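Side-chain contacts in extracellular ligand-binding receptor (PDB 5ERE), which binds 2-oxo-4-methylpentanoic acid and cytosine in separate domains and probably serves as a solute-sensing receptor of the leucine-binding protein family: residues V25-A30 with H238-A243; A215-A220 with S316-A321; A169-I174 with A200-Q205; G5-F10 with V51-D56. All coordinates share one frame; numbering follows the deposited sequence.

Contact 1 of 4, residues V25-A30 with H238-A243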
loop_
_atom_site.group_PDB
_atom_site.type_symbol
_atom_site.label_atom_id
_atom_site.label_comp_id
_atom_site.label_asym_id
_atom_site.label_seq_id
_atom_site.Cartn_x
_atom_site.Cartn_y
_atom_site.Cartn_z
ATOM N N VAL A 25 -21.133 19.023 -3.140
ATOM C CA VAL A 25 -22.218 18.753 -2.217
ATOM C C VAL A 25 -23.536 19.266 -2.756
ATOM O O VAL A 25 -24.556 18.590 -2.639
ATOM C CB VAL A 25 -21.934 19.379 -0.866
ATOM C CG1 VAL A 25 -23.176 19.468 -0.015
ATOM C CG2 VAL A 25 -20.892 18.548 -0.170
ATOM N N GLU A 26 -23.507 20.457 -3.336
ATOM C CA GLU A 26 -24.717 21.064 -3.840
ATOM C C GLU A 26 -25.160 20.354 -5.090
ATOM O O GLU A 26 -26.352 20.131 -5.258
ATOM C CB GLU A 26 -24.547 22.547 -4.095
ATOM C CG GLU A 26 -24.243 23.285 -2.793
ATOM C CD GLU A 26 -24.913 24.621 -2.683
ATOM O OE1 GLU A 26 -26.086 24.646 -2.245
ATOM O OE2 GLU A 26 -24.255 25.633 -3.017
ATOM N N LEU A 27 -24.217 19.954 -5.936
ATOM C CA LEU A 27 -24.566 19.197 -7.139
ATOM C C LEU A 27 -25.218 17.831 -6.794
ATOM O O LEU A 27 -26.232 17.417 -7.386
ATOM C CB LEU A 27 -23.317 19.016 -7.988
ATOM C CG LEU A 27 -23.493 18.363 -9.350
ATOM C CD1 LEU A 27 -24.298 19.262 -10.252
ATOM C CD2 LEU A 27 -22.138 18.153 -9.938
ATOM N N ALA A 28 -24.637 17.164 -5.802
ATOM C CA ALA A 28 -25.072 15.869 -5.312
ATOM C C ALA A 28 -26.491 15.916 -4.719
ATOM O O ALA A 28 -27.295 14.990 -4.905
ATOM C CB ALA A 28 -24.094 15.372 -4.280
ATOM N N LEU A 29 -26.791 16.995 -4.007
ATOM C CA LEU A 29 -28.065 17.110 -3.309
ATOM C C LEU A 29 -29.212 17.389 -4.262
ATOM O O LEU A 29 -30.295 16.844 -4.104
ATOM C CB LEU A 29 -28.018 18.216 -2.261
ATOM C CG LEU A 29 -28.188 17.669 -0.851
ATOM C CD1 LEU A 29 -26.942 16.887 -0.523
ATOM C CD2 LEU A 29 -28.436 18.777 0.155
ATOM N N ALA A 30 -28.963 18.263 -5.232
ATOM C CA ALA A 30 -29.958 18.617 -6.217
ATOM C C ALA A 30 -30.512 17.364 -6.928
ATOM O O ALA A 30 -31.718 17.247 -7.109
ATOM C CB ALA A 30 -29.365 19.589 -7.219
ATOM N N HIS A 238 -16.797 8.110 -14.154
ATOM C CA HIS A 238 -18.022 8.281 -13.393
ATOM C C HIS A 238 -18.763 9.534 -13.865
ATOM O O HIS A 238 -18.122 10.551 -14.106
ATOM C CB HIS A 238 -17.710 8.375 -11.896
ATOM C CG HIS A 238 -18.918 8.237 -11.033
ATOM N ND1 HIS A 238 -19.762 9.292 -10.767
ATOM C CD2 HIS A 238 -19.434 7.171 -10.377
ATOM C CE1 HIS A 238 -20.755 8.882 -9.994
ATOM N NE2 HIS A 238 -20.575 7.599 -9.738
ATOM N N PRO A 239 -20.103 9.471 -13.998
ATOM C CA PRO A 239 -20.917 10.613 -14.432
ATOM C C PRO A 239 -20.772 11.912 -13.636
ATOM O O PRO A 239 -21.121 12.960 -14.163
ATOM C CB PRO A 239 -22.350 10.090 -14.268
ATOM C CG PRO A 239 -22.224 8.642 -14.437
ATOM C CD PRO A 239 -20.948 8.275 -13.794
ATOM N N PHE A 240 -20.318 11.838 -12.390
ATOM C CA PHE A 240 -20.078 13.020 -11.575
ATOM C C PHE A 240 -18.996 13.921 -12.169
ATOM O O PHE A 240 -19.167 15.120 -12.165
ATOM C CB PHE A 240 -19.658 12.631 -10.159
ATOM C CG PHE A 240 -19.155 13.796 -9.332
ATOM C CD1 PHE A 240 -20.033 14.747 -8.838
ATOM C CD2 PHE A 240 -17.817 13.955 -9.092
ATOM C CE1 PHE A 240 -19.561 15.824 -8.089
ATOM C CE2 PHE A 240 -17.351 15.012 -8.337
ATOM C CZ PHE A 240 -18.232 15.941 -7.840
HETATM N N MSE A 241 -17.905 13.336 -12.661
HETATM C CA MSE A 241 -16.786 14.100 -13.271
HETATM C C MSE A 241 -17.316 15.076 -14.319
HETATM O O MSE A 241 -17.119 16.279 -14.246
HETATM C CB MSE A 241 -15.776 13.182 -13.976
HETATM C CG MSE A 241 -15.322 12.006 -13.215
HETATM SE SE MSE A 241 -14.462 12.596 -11.623
HETATM C CE MSE A 241 -15.571 11.424 -10.565
ATOM N N SER A 242 -18.029 14.507 -15.277
ATOM C CA SER A 242 -18.630 15.250 -16.375
ATOM C C SER A 242 -19.738 16.203 -15.981
ATOM O O SER A 242 -19.806 17.309 -16.514
ATOM C CB SER A 242 -19.168 14.266 -17.407
ATOM O OG SER A 242 -19.772 14.966 -18.468
ATOM N N ALA A 243 -20.637 15.793 -15.084
ATOM C CA ALA A 243 -21.644 16.723 -14.572
ATOM C C ALA A 243 -21.019 17.971 -13.895
ATOM O O ALA A 243 -21.485 19.091 -14.071
ATOM C CB ALA A 243 -22.559 16.027 -13.571
#

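Contact 2 of 4, residues A215-A220 with S316-A321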
loop_
_atom_site.group_PDB
_atom_site.type_symbol
_atom_site.label_atom_id
_atom_site.label_comp_id
_atom_site.label_asym_id
_atom_site.label_seq_id
_atom_site.Cartn_x
_atom_site.Cartn_y
_atom_site.Cartn_z
ATOM N N ALA A 215 -5.231 22.375 -9.920
ATOM C CA ALA A 215 -4.998 22.987 -11.219
ATOM C C ALA A 215 -3.807 23.952 -11.175
ATOM O O ALA A 215 -3.036 24.049 -12.113
ATOM C CB ALA A 215 -6.248 23.706 -11.678
ATOM N N GLU A 216 -3.664 24.646 -10.059
ATOM C CA GLU A 216 -2.555 25.572 -9.839
ATOM C C GLU A 216 -1.207 24.876 -10.081
ATOM O O GLU A 216 -0.298 25.410 -10.728
ATOM C CB GLU A 216 -2.680 26.110 -8.412
ATOM C CG GLU A 216 -1.579 26.984 -7.889
ATOM C CD GLU A 216 -1.897 27.496 -6.483
ATOM O OE1 GLU A 216 -2.935 27.070 -5.913
ATOM O OE2 GLU A 216 -1.118 28.322 -5.950
ATOM N N VAL A 217 -1.120 23.639 -9.608
ATOM C CA VAL A 217 0.102 22.873 -9.678
ATOM C C VAL A 217 0.405 22.516 -11.135
ATOM O O VAL A 217 1.553 22.598 -11.570
ATOM C CB VAL A 217 0.009 21.613 -8.764
ATOM C CG1 VAL A 217 1.090 20.608 -9.070
ATOM C CG2 VAL A 217 0.111 22.050 -7.324
ATOM N N LEU A 218 -0.625 22.167 -11.897
ATOM C CA LEU A 218 -0.467 21.847 -13.320
ATOM C C LEU A 218 -0.071 23.067 -14.176
ATOM O O LEU A 218 0.738 22.959 -15.098
ATOM C CB LEU A 218 -1.770 21.241 -13.846
ATOM C CG LEU A 218 -1.877 20.997 -15.343
ATOM C CD1 LEU A 218 -0.747 20.155 -15.848
ATOM C CD2 LEU A 218 -3.198 20.309 -15.590
ATOM N N ALA A 219 -0.657 24.217 -13.863
ATOM C CA ALA A 219 -0.393 25.458 -14.572
ATOM C C ALA A 219 1.071 25.863 -14.463
ATOM O O ALA A 219 1.621 26.501 -15.363
ATOM C CB ALA A 219 -1.278 26.561 -14.020
ATOM N N ALA A 220 1.675 25.490 -13.338
ATOM C CA ALA A 220 3.051 25.800 -13.024
ATOM C C ALA A 220 4.001 24.683 -13.446
ATOM O O ALA A 220 5.063 24.510 -12.837
ATOM C CB ALA A 220 3.191 26.075 -11.538
ATOM N N SER A 316 1.410 18.185 -20.401
ATOM C CA SER A 316 0.054 18.001 -20.914
ATOM C C SER A 316 -1.009 17.560 -19.874
ATOM O O SER A 316 -2.184 17.407 -20.232
ATOM C CB SER A 316 0.092 16.983 -22.048
ATOM O OG SER A 316 0.923 15.888 -21.723
ATOM N N GLY A 317 -0.607 17.360 -18.613
ATOM C CA GLY A 317 -1.551 17.028 -17.549
ATOM C C GLY A 317 -1.049 16.108 -16.427
ATOM O O GLY A 317 0.109 15.663 -16.401
ATOM N N PHE A 318 -1.938 15.849 -15.475
ATOM C CA PHE A 318 -1.710 14.846 -14.435
ATOM C C PHE A 318 -1.855 13.466 -15.041
ATOM O O PHE A 318 -2.881 13.163 -15.637
ATOM C CB PHE A 318 -2.703 15.005 -13.289
ATOM C CG PHE A 318 -2.609 16.306 -12.587
ATOM C CD1 PHE A 318 -1.508 16.605 -11.802
ATOM C CD2 PHE A 318 -3.620 17.220 -12.695
ATOM C CE1 PHE A 318 -1.445 17.775 -11.120
ATOM C CE2 PHE A 318 -3.551 18.413 -12.027
ATOM C CZ PHE A 318 -2.457 18.690 -11.235
ATOM N N ARG A 319 -0.838 12.627 -14.864
ATOM C CA ARG A 319 -0.808 11.302 -15.489
ATOM C C ARG A 319 -0.529 10.183 -14.503
ATOM O O ARG A 319 0.136 10.384 -13.485
ATOM C CB ARG A 319 0.270 11.252 -16.577
ATOM C CG ARG A 319 0.032 12.172 -17.744
ATOM C CD ARG A 319 -1.028 11.628 -18.669
ATOM N NE ARG A 319 -1.267 12.540 -19.782
ATOM C CZ ARG A 319 -2.168 13.520 -19.783
ATOM N NH1 ARG A 319 -2.291 14.299 -20.852
ATOM N NH2 ARG A 319 -2.947 13.733 -18.724
ATOM N N VAL A 320 -0.976 8.985 -14.851
ATOM C CA VAL A 320 -0.566 7.798 -14.119
ATOM C C VAL A 320 0.914 7.559 -14.382
ATOM O O VAL A 320 1.369 7.616 -15.529
ATOM C CB VAL A 320 -1.382 6.564 -14.525
ATOM C CG1 VAL A 320 -0.846 5.298 -13.857
ATOM C CG2 VAL A 320 -2.835 6.753 -14.171
ATOM N N ALA A 321 1.678 7.320 -13.330
ATOM C CA ALA A 321 3.116 7.144 -13.505
ATOM C C ALA A 321 3.371 5.765 -14.083
ATOM O O ALA A 321 3.160 4.758 -13.417
ATOM C CB ALA A 321 3.860 7.319 -12.192
#

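Contact 3 of 4, residues A169-I174 with A200-Q205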
loop_
_atom_site.group_PDB
_atom_site.type_symbol
_atom_site.label_atom_id
_atom_site.label_comp_id
_atom_site.label_asym_id
_atom_site.label_seq_id
_atom_site.Cartn_x
_atom_site.Cartn_y
_atom_site.Cartn_z
ATOM N N ALA A 169 13.604 30.867 4.191
ATOM C CA ALA A 169 14.461 30.242 5.196
ATOM C C ALA A 169 14.492 28.728 5.093
ATOM O O ALA A 169 15.569 28.123 5.050
ATOM C CB ALA A 169 14.004 30.632 6.584
ATOM N N GLN A 170 13.302 28.122 5.094
ATOM C CA GLN A 170 13.180 26.675 5.089
ATOM C C GLN A 170 13.857 26.121 3.863
ATOM O O GLN A 170 14.512 25.089 3.935
ATOM C CB GLN A 170 11.705 26.241 5.104
ATOM C CG GLN A 170 10.943 26.708 6.315
ATOM C CD GLN A 170 10.328 28.085 6.118
ATOM O OE1 GLN A 170 10.956 29.008 5.568
ATOM N NE2 GLN A 170 9.088 28.230 6.561
ATOM N N LEU A 171 13.679 26.819 2.739
ATOM C CA LEU A 171 14.265 26.422 1.468
ATOM C C LEU A 171 15.798 26.615 1.508
ATOM O O LEU A 171 16.525 25.911 0.806
ATOM C CB LEU A 171 13.651 27.235 0.315
ATOM C CG LEU A 171 12.256 26.904 -0.247
ATOM C CD1 LEU A 171 11.859 27.987 -1.233
ATOM C CD2 LEU A 171 12.192 25.529 -0.913
ATOM N N ALA A 172 16.280 27.546 2.334
ATOM C CA ALA A 172 17.734 27.761 2.474
ATOM C C ALA A 172 18.334 26.603 3.257
ATOM O O ALA A 172 19.278 25.959 2.797
ATOM C CB ALA A 172 18.042 29.098 3.158
ATOM N N THR A 173 17.755 26.327 4.425
ATOM C CA THR A 173 18.078 25.130 5.190
ATOM C C THR A 173 18.121 23.907 4.292
ATOM O O THR A 173 19.015 23.075 4.396
ATOM C CB THR A 173 17.041 24.865 6.284
ATOM O OG1 THR A 173 16.830 26.051 7.048
ATOM C CG2 THR A 173 17.481 23.732 7.201
ATOM N N ILE A 174 17.139 23.807 3.407
ATOM C CA ILE A 174 16.955 22.604 2.622
ATOM C C ILE A 174 18.013 22.455 1.536
ATOM O O ILE A 174 18.549 21.362 1.324
ATOM C CB ILE A 174 15.553 22.585 1.974
ATOM C CG1 ILE A 174 14.514 22.138 3.006
ATOM C CG2 ILE A 174 15.535 21.659 0.740
ATOM C CD1 ILE A 174 13.073 22.452 2.602
ATOM N N ALA A 200 15.747 28.981 -6.294
ATOM C CA ALA A 200 16.748 28.966 -5.243
ATOM C C ALA A 200 17.872 27.946 -5.528
ATOM O O ALA A 200 18.761 27.742 -4.688
ATOM C CB ALA A 200 16.089 28.673 -3.898
ATOM N N GLY A 201 17.831 27.319 -6.707
ATOM C CA GLY A 201 18.880 26.406 -7.142
ATOM C C GLY A 201 18.664 24.941 -6.785
ATOM O O GLY A 201 19.466 24.089 -7.155
ATOM N N ILE A 202 17.585 24.636 -6.065
ATOM C CA ILE A 202 17.267 23.245 -5.713
ATOM C C ILE A 202 16.785 22.468 -6.938
ATOM O O ILE A 202 15.803 22.833 -7.584
ATOM C CB ILE A 202 16.202 23.170 -4.616
ATOM C CG1 ILE A 202 16.756 23.777 -3.326
ATOM C CG2 ILE A 202 15.776 21.720 -4.387
ATOM C CD1 ILE A 202 15.676 24.261 -2.374
ATOM N N LYS A 203 17.483 21.384 -7.228
ATOM C CA LYS A 203 17.267 20.601 -8.431
ATOM C C LYS A 203 16.632 19.237 -8.106
ATOM O O LYS A 203 16.355 18.446 -9.012
ATOM C CB LYS A 203 18.604 20.403 -9.172
ATOM N N ALA A 204 16.420 18.982 -6.815
ATOM C CA ALA A 204 15.883 17.714 -6.311
ATOM C C ALA A 204 14.557 17.268 -6.978
ATOM O O ALA A 204 13.775 18.088 -7.444
ATOM C CB ALA A 204 15.689 17.813 -4.782
ATOM N N GLN A 205 14.344 15.957 -7.049
ATOM C CA GLN A 205 13.051 15.408 -7.497
ATOM C C GLN A 205 11.962 15.853 -6.530
ATOM O O GLN A 205 12.090 15.636 -5.324
ATOM C CB GLN A 205 13.091 13.875 -7.570
ATOM C CG GLN A 205 11.723 13.208 -7.760
ATOM C CD GLN A 205 11.180 13.361 -9.167
ATOM O OE1 GLN A 205 11.884 13.074 -10.141
ATOM N NE2 GLN A 205 9.925 13.810 -9.288
#

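Contact 4 of 4, residues G5-F10 with V51-D56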
loop_
_atom_site.group_PDB
_atom_site.type_symbol
_atom_site.label_atom_id
_atom_site.label_comp_id
_atom_site.label_asym_id
_atom_site.label_seq_id
_atom_site.Cartn_x
_atom_site.Cartn_y
_atom_site.Cartn_z
ATOM N N GLY A 5 -24.825 19.698 8.937
ATOM C CA GLY A 5 -23.850 20.778 8.983
ATOM C C GLY A 5 -22.490 20.396 8.378
ATOM O O GLY A 5 -21.961 19.324 8.646
ATOM N N VAL A 6 -21.945 21.274 7.544
ATOM C CA VAL A 6 -20.754 20.979 6.755
ATOM C C VAL A 6 -19.721 22.111 6.929
ATOM O O VAL A 6 -19.930 23.221 6.444
ATOM C CB VAL A 6 -21.063 20.843 5.278
ATOM C CG1 VAL A 6 -19.776 20.532 4.512
ATOM C CG2 VAL A 6 -22.198 19.762 5.009
ATOM N N ILE A 7 -18.643 21.806 7.642
ATOM C CA ILE A 7 -17.631 22.786 8.040
ATOM C C ILE A 7 -16.412 22.656 7.151
ATOM O O ILE A 7 -15.713 21.659 7.193
ATOM C CB ILE A 7 -17.222 22.605 9.501
ATOM C CG1 ILE A 7 -18.486 22.532 10.345
ATOM C CG2 ILE A 7 -16.313 23.757 9.934
ATOM C CD1 ILE A 7 -18.291 22.242 11.854
ATOM N N LEU A 8 -16.203 23.673 6.332
ATOM C CA LEU A 8 -15.158 23.672 5.301
ATOM C C LEU A 8 -14.240 24.891 5.456
ATOM O O LEU A 8 -14.669 25.946 5.920
ATOM C CB LEU A 8 -15.771 23.707 3.917
ATOM C CG LEU A 8 -16.890 22.684 3.610
ATOM C CD1 LEU A 8 -17.420 22.969 2.205
ATOM C CD2 LEU A 8 -16.342 21.258 3.756
ATOM N N PRO A 9 -12.986 24.757 5.022
ATOM C CA PRO A 9 -12.015 25.796 5.378
ATOM C C PRO A 9 -12.018 26.945 4.370
ATOM O O PRO A 9 -11.015 27.155 3.689
ATOM C CB PRO A 9 -10.694 25.025 5.374
ATOM C CG PRO A 9 -10.926 23.926 4.320
ATOM C CD PRO A 9 -12.340 23.558 4.462
ATOM N N PHE A 10 -13.134 27.671 4.279
ATOM C CA PHE A 10 -13.288 28.709 3.275
ATOM C C PHE A 10 -12.236 29.860 3.467
ATOM O O PHE A 10 -11.647 30.326 2.511
ATOM C CB PHE A 10 -14.678 29.313 3.327
ATOM C CG PHE A 10 -15.775 28.385 2.848
ATOM C CD1 PHE A 10 -15.808 27.940 1.528
ATOM C CD2 PHE A 10 -16.753 27.971 3.715
ATOM C CE1 PHE A 10 -16.807 27.088 1.079
ATOM C CE2 PHE A 10 -17.786 27.123 3.264
ATOM C CZ PHE A 10 -17.804 26.681 1.959
ATOM N N VAL A 51 -13.531 24.698 15.847
ATOM C CA VAL A 51 -14.249 24.259 17.041
ATOM C C VAL A 51 -15.393 25.248 17.286
ATOM O O VAL A 51 -16.525 24.848 17.606
ATOM C CB VAL A 51 -13.302 24.139 18.255
ATOM C CG1 VAL A 51 -14.076 23.968 19.583
ATOM C CG2 VAL A 51 -12.339 22.964 18.031
ATOM N N GLN A 52 -15.103 26.527 17.065
ATOM C CA GLN A 52 -16.116 27.577 17.114
ATOM C C GLN A 52 -17.245 27.359 16.102
ATOM O O GLN A 52 -18.416 27.474 16.463
ATOM C CB GLN A 52 -15.471 28.945 16.876
ATOM C CG GLN A 52 -16.357 30.114 17.245
ATOM C CD GLN A 52 -16.571 30.225 18.733
ATOM O OE1 GLN A 52 -15.639 30.529 19.477
ATOM N NE2 GLN A 52 -17.799 29.972 19.181
ATOM N N ALA A 53 -16.916 27.050 14.846
ATOM C CA ALA A 53 -17.966 26.728 13.856
ATOM C C ALA A 53 -18.844 25.567 14.326
ATOM O O ALA A 53 -20.071 25.631 14.249
ATOM C CB ALA A 53 -17.352 26.403 12.482
ATOM N N PHE A 54 -18.219 24.504 14.827
ATOM C CA PHE A 54 -18.978 23.379 15.355
ATOM C C PHE A 54 -19.918 23.791 16.503
ATOM O O PHE A 54 -21.125 23.516 16.449
ATOM C CB PHE A 54 -18.035 22.271 15.837
ATOM C CG PHE A 54 -18.743 21.138 16.530
ATOM C CD1 PHE A 54 -19.455 20.198 15.800
ATOM C CD2 PHE A 54 -18.705 21.019 17.916
ATOM C CE1 PHE A 54 -20.112 19.162 16.450
ATOM C CE2 PHE A 54 -19.353 19.990 18.564
ATOM C CZ PHE A 54 -20.057 19.058 17.838
ATOM N N GLN A 55 -19.371 24.441 17.532
ATOM C CA GLN A 55 -20.167 24.839 18.697
ATOM C C GLN A 55 -21.333 25.751 18.281
ATOM O O GLN A 55 -22.460 25.599 18.769
ATOM C CB GLN A 55 -19.286 25.541 19.742
ATOM C CG GLN A 55 -18.205 24.656 20.402
ATOM C CD GLN A 55 -18.783 23.573 21.313
ATOM O OE1 GLN A 55 -19.999 23.496 21.508
ATOM N NE2 GLN A 55 -17.905 22.733 21.882
ATOM N N ASP A 56 -21.057 26.682 17.371
ATOM C CA ASP A 56 -22.074 27.591 16.853
ATOM C C ASP A 56 -23.136 26.810 16.101
ATOM O O ASP A 56 -24.344 27.035 16.248
ATOM C CB ASP A 56 -21.441 28.646 15.931
ATOM C CG ASP A 56 -20.614 29.688 16.693
ATOM O OD1 ASP A 56 -20.822 29.849 17.915
ATOM O OD2 ASP A 56 -19.760 30.360 16.069
#

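Contact 1 of 4, residues V25-A30 with H238-A243
L27 bridges two helices by pushing one methyl, CD2, into the angle between F240 and A243. The fold is the two-lobed periplasmic binding protein type, and the contact belongs to the lobe that begins at the N-terminus: helix 15-32 follows the first strand of its parallel sheet, while helix 239-248 joins this lobe much later in the chain. With CG anti to the backbone N (chi1 -174°), the L27 branch is turned toward helix 239-248. CD2 then lies 3.9 Å from F240 CE1, approaching the ring obliquely. L27 CD2 is also 4.2 Å from A243 CB and 4.1 Å from A243 C, so one atom serves both partners. L27 also touches F244 and R247, further along helix 239-248. F240 starts from a CB that does not face L27, and its long side chain brings the ring nearer; the ring also meets that of Y260, their planes about 30° apart. The start of helix 239-248 is capped by H238, whose ND1 accepts a nearly straight bond from F240 N at 3.1 Å, the donor tilted 19° out of the imidazole plane.

Contact 2 of 4, residues A215-A220 with S316-A321
L218 lies against G317 and F318, where the short helix 215-219 meets the edge hairpin of the second lobe of this periplasmic-binding-protein fold. Strand 317-320 pairs antiparallel with strand 304-314, and the helix runs across it at 100°, the two short axes 8.9 Å apart at their closest. L218 can be followed outward. Its CB already touches the phenyl ring, 3.7 Å from F318 CZ, coming in obliquely near the ring's far end. CG stands anti to the backbone N (chi1 173°) and carries the fork toward the strand backbone. There CD1 rests 3.6 Å from G317 CA, while CD2 straddles the two residues, 4.1 Å from F318 CE2 and 4.2 Å from G317 CA. The close seat of CD1 thus uses the strand's main chain, with no side chain in between. G317 has backbone angles that would press any CB against the preceding carbonyl oxygen, and such a CB would also run into R319 NH2. V217 finishes the grip on the ring from another quarter: its CG1 is 4.3 Å from F318 CE1, at the ring edge near its plane. An alanine at L218 would keep the CB touch on F318 but is likely to leave a gap over G317 and the phenyl ring less firmly held. Beyond the ring, F318 also packs on V313 of the partner strand. Its carbonyl is held as well: R319 NH2 donates to F318 O at 3.1 Å, from well above the carbonyl plane.

Contact 3 of 4, residues A169-I174 with A200-Q205
Both I202 and L171 keep their first branch anti to the carbonyl carbon (chi1 -65° and -78°); the extended chi2 of I202 (157°) carries its CD1 outward, and L171 meets it with CD2, the methyl that is not the extended one. In I174 the orientation about chi1 sets CG2 anti to the backbone N, where it too reaches I202. The meeting point lies in the second lobe of a periplasmic-binding-protein fold, an alternation of strands and helices, where helix 168-175 touches the loop between helix 190-199 and strand 205-208. I202 CD1 is the shared tip: L171 CD2 stands 4.0 Å from it and I174 CG2 4.1 Å, both side chains crossing that of I202 at about a right angle. The same methyl lies 3.7 Å from L171 O, so it covers helix backbone as well as side chains. A Schellman motif ends helix 190-199 at G201, whose positive phi turns the chain and lets I202 drop onto the neighbouring helix. R198 NH1 holds the loop, bonding to the carbonyl oxygens of I202 and A204, while K175 NZ reaches A200 O from the end of helix 168-175. A197 packs against both L171 and I202. Within helix 168-175, A169 O takes two donors besides a weak bond from A172 N: T173 N at 2.9 Å, and the hydroxyl T173 OG1 at 3.1 Å, which comes from above the carbonyl plane.

Contact 4 of 4, residues G5-F10 with V51-D56
I7 meets A53 and F54 through two separate branches. Its CG2 touches A53 CB at 3.8 Å, methyl to methyl. The longer branch, with CG1 anti to the carbonyl carbon (chi1 -50°) and chi2 extended, lays CD1 against the next residue: CD1 is 3.7 Å from both N and CA of F54, and 4.0 Å from F54 CB. The isoleucine therefore packs on helix backbone as well as on side chains, and the small A53 lets strand and helix come together, with I7 CA and A53 CA 7.0 Å apart. F54 gives this contact its backbone and CB; its ring swings off elsewhere, onto V67 and L81. V67 and I78 also touch I7. One step further out, backbone bonds between I7 and V68 fix the strand that presents the side chain. On the solvent side of the helix, Q52 NE2 donates to D56 OD1 at 3.3 Å, one turn along, although D56 is poorly ordered. The strand ends at L8, and P9 follows as the centre of an inverse gamma turn closed by F10 N to L8 O at 2.8 Å. The whole is the Rossmann-like layering of the first lobe: strand 3-8 lies between strands 37-42 and 64-70, helix 47-60 connects those two neighbours and passes over it in a beta-alpha-beta crossover, helix 72-84 lies alongside on I7's face, and helix 15-32 takes the face reached by L8.

How the contacts relate
Contacts 1 and 4 belong to the first lobe and contacts 2 and 3 to the second. Strand 3-8 of contact 4 is followed in the chain by helix 15-32 of contact 1, and their nearest atoms are about 5 Å apart without touching; contacts 1 and 3 lie farthest apart, about 40 Å between centres. Contacts 3 and 4 are buried throughout, and in both isoleucine methyls meet helix backbone and aliphatic side-chain atoms. Contacts 1 and 2 are only partly buried, and in each a leucine meets a phenylalanine ring. Contact 1 joins two helices, contacts 2 and 4 a helix and a strand, contact 3 a helix and a loop.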